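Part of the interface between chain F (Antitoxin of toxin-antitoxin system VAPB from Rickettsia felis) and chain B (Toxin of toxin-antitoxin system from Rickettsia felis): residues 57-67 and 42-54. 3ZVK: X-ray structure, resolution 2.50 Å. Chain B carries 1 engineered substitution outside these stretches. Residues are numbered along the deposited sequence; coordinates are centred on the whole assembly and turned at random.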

# COMPACT_ATOMS: atom_id res chain seq x y z
N SER F 57 -15.52 20.54 24.93
CA SER F 57 -15.49 20.45 26.38
C SER F 57 -16.14 19.15 26.84
O SER F 57 -17.22 18.80 26.37
CB SER F 57 -16.17 21.66 27.02
OG SER F 57 -15.28 22.76 26.98
N SER F 58 -15.44 18.43 27.73
CA SER F 58 -15.87 17.15 28.29
C SER F 58 -15.06 16.78 29.53
O SER F 58 -14.07 17.45 29.85
CB SER F 58 -15.73 16.04 27.25
OG SER F 58 -14.44 16.04 26.66
N ASP F 59 -15.49 15.71 30.23
CA ASP F 59 -14.76 15.14 31.35
C ASP F 59 -13.66 14.22 30.75
O ASP F 59 -13.77 13.82 29.59
CB ASP F 59 -15.70 14.37 32.31
CG ASP F 59 -16.50 13.23 31.71
OD1 ASP F 59 -17.03 13.40 30.59
OD2 ASP F 59 -16.69 12.21 32.41
N ASP F 60 -12.59 13.96 31.51
CA ASP F 60 -11.48 13.14 31.05
C ASP F 60 -11.86 11.67 30.91
O ASP F 60 -12.65 11.16 31.70
CB ASP F 60 -10.27 13.26 32.00
CG ASP F 60 -9.47 14.56 31.97
OD1 ASP F 60 -9.74 15.42 31.10
OD2 ASP F 60 -8.54 14.69 32.79
N ILE F 61 -11.29 11.01 29.90
CA ILE F 61 -11.43 9.57 29.62
C ILE F 61 -10.48 8.88 30.62
O ILE F 61 -9.39 9.40 30.84
CB ILE F 61 -11.05 9.34 28.13
CG1 ILE F 61 -12.07 9.97 27.15
CG2 ILE F 61 -10.75 7.90 27.75
CD1 ILE F 61 -13.52 9.64 27.42
N PHE F 62 -10.91 7.77 31.26
CA PHE F 62 -10.12 7.03 32.27
C PHE F 62 -9.63 7.95 33.44
O PHE F 62 -8.42 8.09 33.62
CB PHE F 62 -8.92 6.30 31.61
CG PHE F 62 -9.29 5.22 30.62
CD1 PHE F 62 -9.73 3.98 31.06
CD2 PHE F 62 -9.13 5.43 29.26
CE1 PHE F 62 -10.05 2.98 30.14
CE2 PHE F 62 -9.45 4.43 28.34
CZ PHE F 62 -9.90 3.21 28.79
N PRO F 63 -10.54 8.62 34.20
CA PRO F 63 -10.07 9.53 35.27
C PRO F 63 -9.32 8.85 36.40
O PRO F 63 -8.44 9.45 37.01
CB PRO F 63 -11.37 10.17 35.79
CG PRO F 63 -12.41 9.84 34.79
CD PRO F 63 -12.01 8.57 34.15
N GLU F 64 -9.69 7.59 36.69
CA GLU F 64 -9.08 6.75 37.71
C GLU F 64 -7.93 5.94 37.10
O GLU F 64 -7.15 5.33 37.84
CB GLU F 64 -10.13 5.81 38.32
CG GLU F 64 -11.17 6.49 39.20
CD GLU F 64 -12.02 5.54 40.02
OE1 GLU F 64 -12.79 4.75 39.43
OE2 GLU F 64 -11.90 5.58 41.27
N GLY F 65 -7.84 5.94 35.77
CA GLY F 65 -6.83 5.20 35.01
C GLY F 65 -7.37 3.96 34.32
O GLY F 65 -8.57 3.68 34.37
N ARG F 66 -6.48 3.21 33.64
CA ARG F 66 -6.84 1.99 32.92
C ARG F 66 -6.81 0.77 33.83
O ARG F 66 -5.84 0.56 34.56
CB ARG F 66 -5.86 1.75 31.79
CG ARG F 66 -6.23 2.39 30.48
CD ARG F 66 -5.11 2.19 29.49
NE ARG F 66 -5.02 0.80 29.02
CZ ARG F 66 -3.91 0.06 29.04
NH1 ARG F 66 -2.79 0.54 29.57
NH2 ARG F 66 -3.92 -1.17 28.54
N LYS F 67 -7.88 -0.04 33.77
CA LYS F 67 -7.99 -1.28 34.54
C LYS F 67 -7.72 -2.43 33.56
O LYS F 67 -8.65 -3.10 33.08
CB LYS F 67 -9.37 -1.41 35.23
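Chain B (42-54) AELQYGVSKSKKK

An extended peptide often binds along a helix by exploiting two features that the helix and its following turn offer: a gap in its wall of side chains, and free backbone amides in the turn that follows it. The antitoxin segment 57–67 of chain F, lying on toxin residues 42–54 of chain B, illustrates both. The antitoxin stretch forms no regular helix or strand; most of its backbone is extended, but F62(F) adopts positive phi and psi angles (54°/59°) and a weak hydrogen bond from G65(F) N to F62(F) O, 3.1 Å, closes a turn after it. Chain B is helical through K50(B), continuing a helix that begins earlier in the chain, and S51(B) is the first residue to leave helical geometry. The two chains run in opposite directions: CA of S58(F) lies 5.5 Å from CA of K53(B), CA of I61(F) 5.1 Å from CA of G47(B), and CA of R66(F) 8.6 Å from CA of E43(B). The backbones thus come closest at the glycine and are farther apart where long side chains bridge them.

G47(B) is the gap. A CB here would point toward chain F and clash with I61(F) CG2 and F62(F) CE2. Its absence lets the F62(F) ring lie against the helix backbone, with G47(B) CA over one face, 4.2 Å from the ring centroid in a CH-pi contact. At the ring edge, F62(F) CZ approaches E43(B) O to 3.1 Å, while F62(F) CE1 meets Y46(B) CD2 at 3.6 Å in an oblique aromatic pair whose planes are inclined by 59°. I61(F) directs its CD1 to the same backbone, 3.3 Å from G47(B) O and 4.1 Å from V48(B) CG2.

Polar contacts secure both ends of this apolar centre. Past the helix, the chain turn presents two successive amides to the carboxylate of D59(F): K52(B) N donates to D59(F) OD2 at 3.0 Å, and K53(B) N to D59(F) OD1 at 2.9 Å. Both bonds are nearly straight, so one side chain engages two backbone donors, one with each oxygen. Beside them, S58(F) CB packs 3.8 Å from K53(B) CB. At the other end, R66(F) reaches across to E43(B) in a salt bridge, its best hydrogen bond running from R66(F) NE to E43(B) OE2 at 3.0 Å. Weak bonds from R66(F) NH2 to E43(B) OE1 and OE2, at 3.1 and 3.3 Å, supplement it, and the carboxylate meets the guanidinium at its edge.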

# COMPACT_ATOMS: atom_id res chain seq x y z
N ALA B 42 -10.72 -0.42 20.99
CA ALA B 42 -11.68 -1.07 21.89
C ALA B 42 -11.57 -0.41 23.28
O ALA B 42 -12.61 -0.05 23.85
CB ALA B 42 -11.39 -2.55 21.98
N GLU B 43 -10.33 -0.16 23.76
CA GLU B 43 -10.06 0.49 25.04
C GLU B 43 -10.51 1.95 25.04
O GLU B 43 -11.12 2.41 26.03
CB GLU B 43 -8.58 0.40 25.41
CG GLU B 43 -8.15 -1.01 25.73
CD GLU B 43 -6.97 -1.02 26.67
OE1 GLU B 43 -5.84 -0.98 26.16
OE2 GLU B 43 -7.17 -1.05 27.91
N LEU B 44 -10.24 2.68 23.94
CA LEU B 44 -10.65 4.08 23.80
C LEU B 44 -12.17 4.23 23.76
O LEU B 44 -12.71 5.12 24.44
CB LEU B 44 -9.97 4.75 22.59
CG LEU B 44 -8.44 4.89 22.64
CD1 LEU B 44 -7.88 5.36 21.32
CD2 LEU B 44 -7.99 5.80 23.78
N GLN B 45 -12.85 3.32 23.06
CA GLN B 45 -14.31 3.29 23.01
C GLN B 45 -14.90 3.00 24.37
O GLN B 45 -15.91 3.59 24.73
CB GLN B 45 -14.83 2.33 21.95
CG GLN B 45 -15.85 3.06 21.12
CD GLN B 45 -15.29 3.63 19.86
OE1 GLN B 45 -15.52 4.77 19.49
NE2 GLN B 45 -14.68 2.78 19.04
N TYR B 46 -14.23 2.16 25.17
CA TYR B 46 -14.66 1.89 26.54
C TYR B 46 -14.53 3.14 27.41
O TYR B 46 -15.42 3.41 28.22
CB TYR B 46 -13.90 0.69 27.14
CG TYR B 46 -13.92 0.62 28.65
CD1 TYR B 46 -15.10 0.33 29.34
CD2 TYR B 46 -12.76 0.80 29.38
CE1 TYR B 46 -15.11 0.24 30.73
CE2 TYR B 46 -12.76 0.72 30.78
CZ TYR B 46 -13.94 0.41 31.44
OH TYR B 46 -13.94 0.31 32.81
N GLY B 47 -13.45 3.90 27.21
CA GLY B 47 -13.21 5.16 27.92
C GLY B 47 -14.33 6.16 27.69
O GLY B 47 -14.80 6.80 28.64
N VAL B 48 -14.81 6.25 26.42
CA VAL B 48 -15.89 7.12 25.96
C VAL B 48 -17.26 6.71 26.54
O VAL B 48 -17.98 7.56 27.08
CB VAL B 48 -15.89 7.24 24.42
CG1 VAL B 48 -17.10 8.03 23.90
CG2 VAL B 48 -14.59 7.86 23.93
N SER B 49 -17.59 5.41 26.44
CA SER B 49 -18.86 4.85 26.94
C SER B 49 -19.02 4.96 28.47
O SER B 49 -20.13 5.11 28.97
CB SER B 49 -19.01 3.40 26.51
OG SER B 49 -17.96 2.61 27.05
N LYS B 50 -17.89 4.89 29.19
CA LYS B 50 -17.80 4.98 30.64
C LYS B 50 -17.99 6.41 31.17
O LYS B 50 -18.54 6.61 32.25
CB LYS B 50 -16.45 4.40 31.10
CG LYS B 50 -16.33 4.23 32.59
CD LYS B 50 -15.85 2.85 32.99
CE LYS B 50 -16.50 2.33 34.26
NZ LYS B 50 -17.96 2.03 34.09
N SER B 51 -17.52 7.41 30.40
CA SER B 51 -17.58 8.83 30.73
C SER B 51 -19.01 9.42 30.88
O SER B 51 -20.00 8.77 30.51
CB SER B 51 -16.76 9.64 29.72
OG SER B 51 -17.42 9.75 28.47
N LYS B 52 -19.10 10.64 31.45
CA LYS B 52 -20.36 11.38 31.64
C LYS B 52 -20.74 12.10 30.33
O LYS B 52 -21.90 12.05 29.92
CB LYS B 52 -20.25 12.38 32.80
N LYS B 53 -19.75 12.74 29.66
CA LYS B 53 -19.92 13.47 28.40
C LYS B 53 -19.58 12.58 27.19
O LYS B 53 -18.63 12.85 26.45
CB LYS B 53 -19.11 14.78 28.42
CG LYS B 53 -19.53 15.75 29.52
N LYS B 54 -20.39 11.51 26.99
CA LYS B 54 -20.24 10.50 25.94
C LYS B 54 -20.14 11.06 24.52
O LYS B 54 -19.21 10.70 23.80
CB LYS B 54 -21.34 9.43 26.03
CG LYS B 54 -21.33 8.59 27.29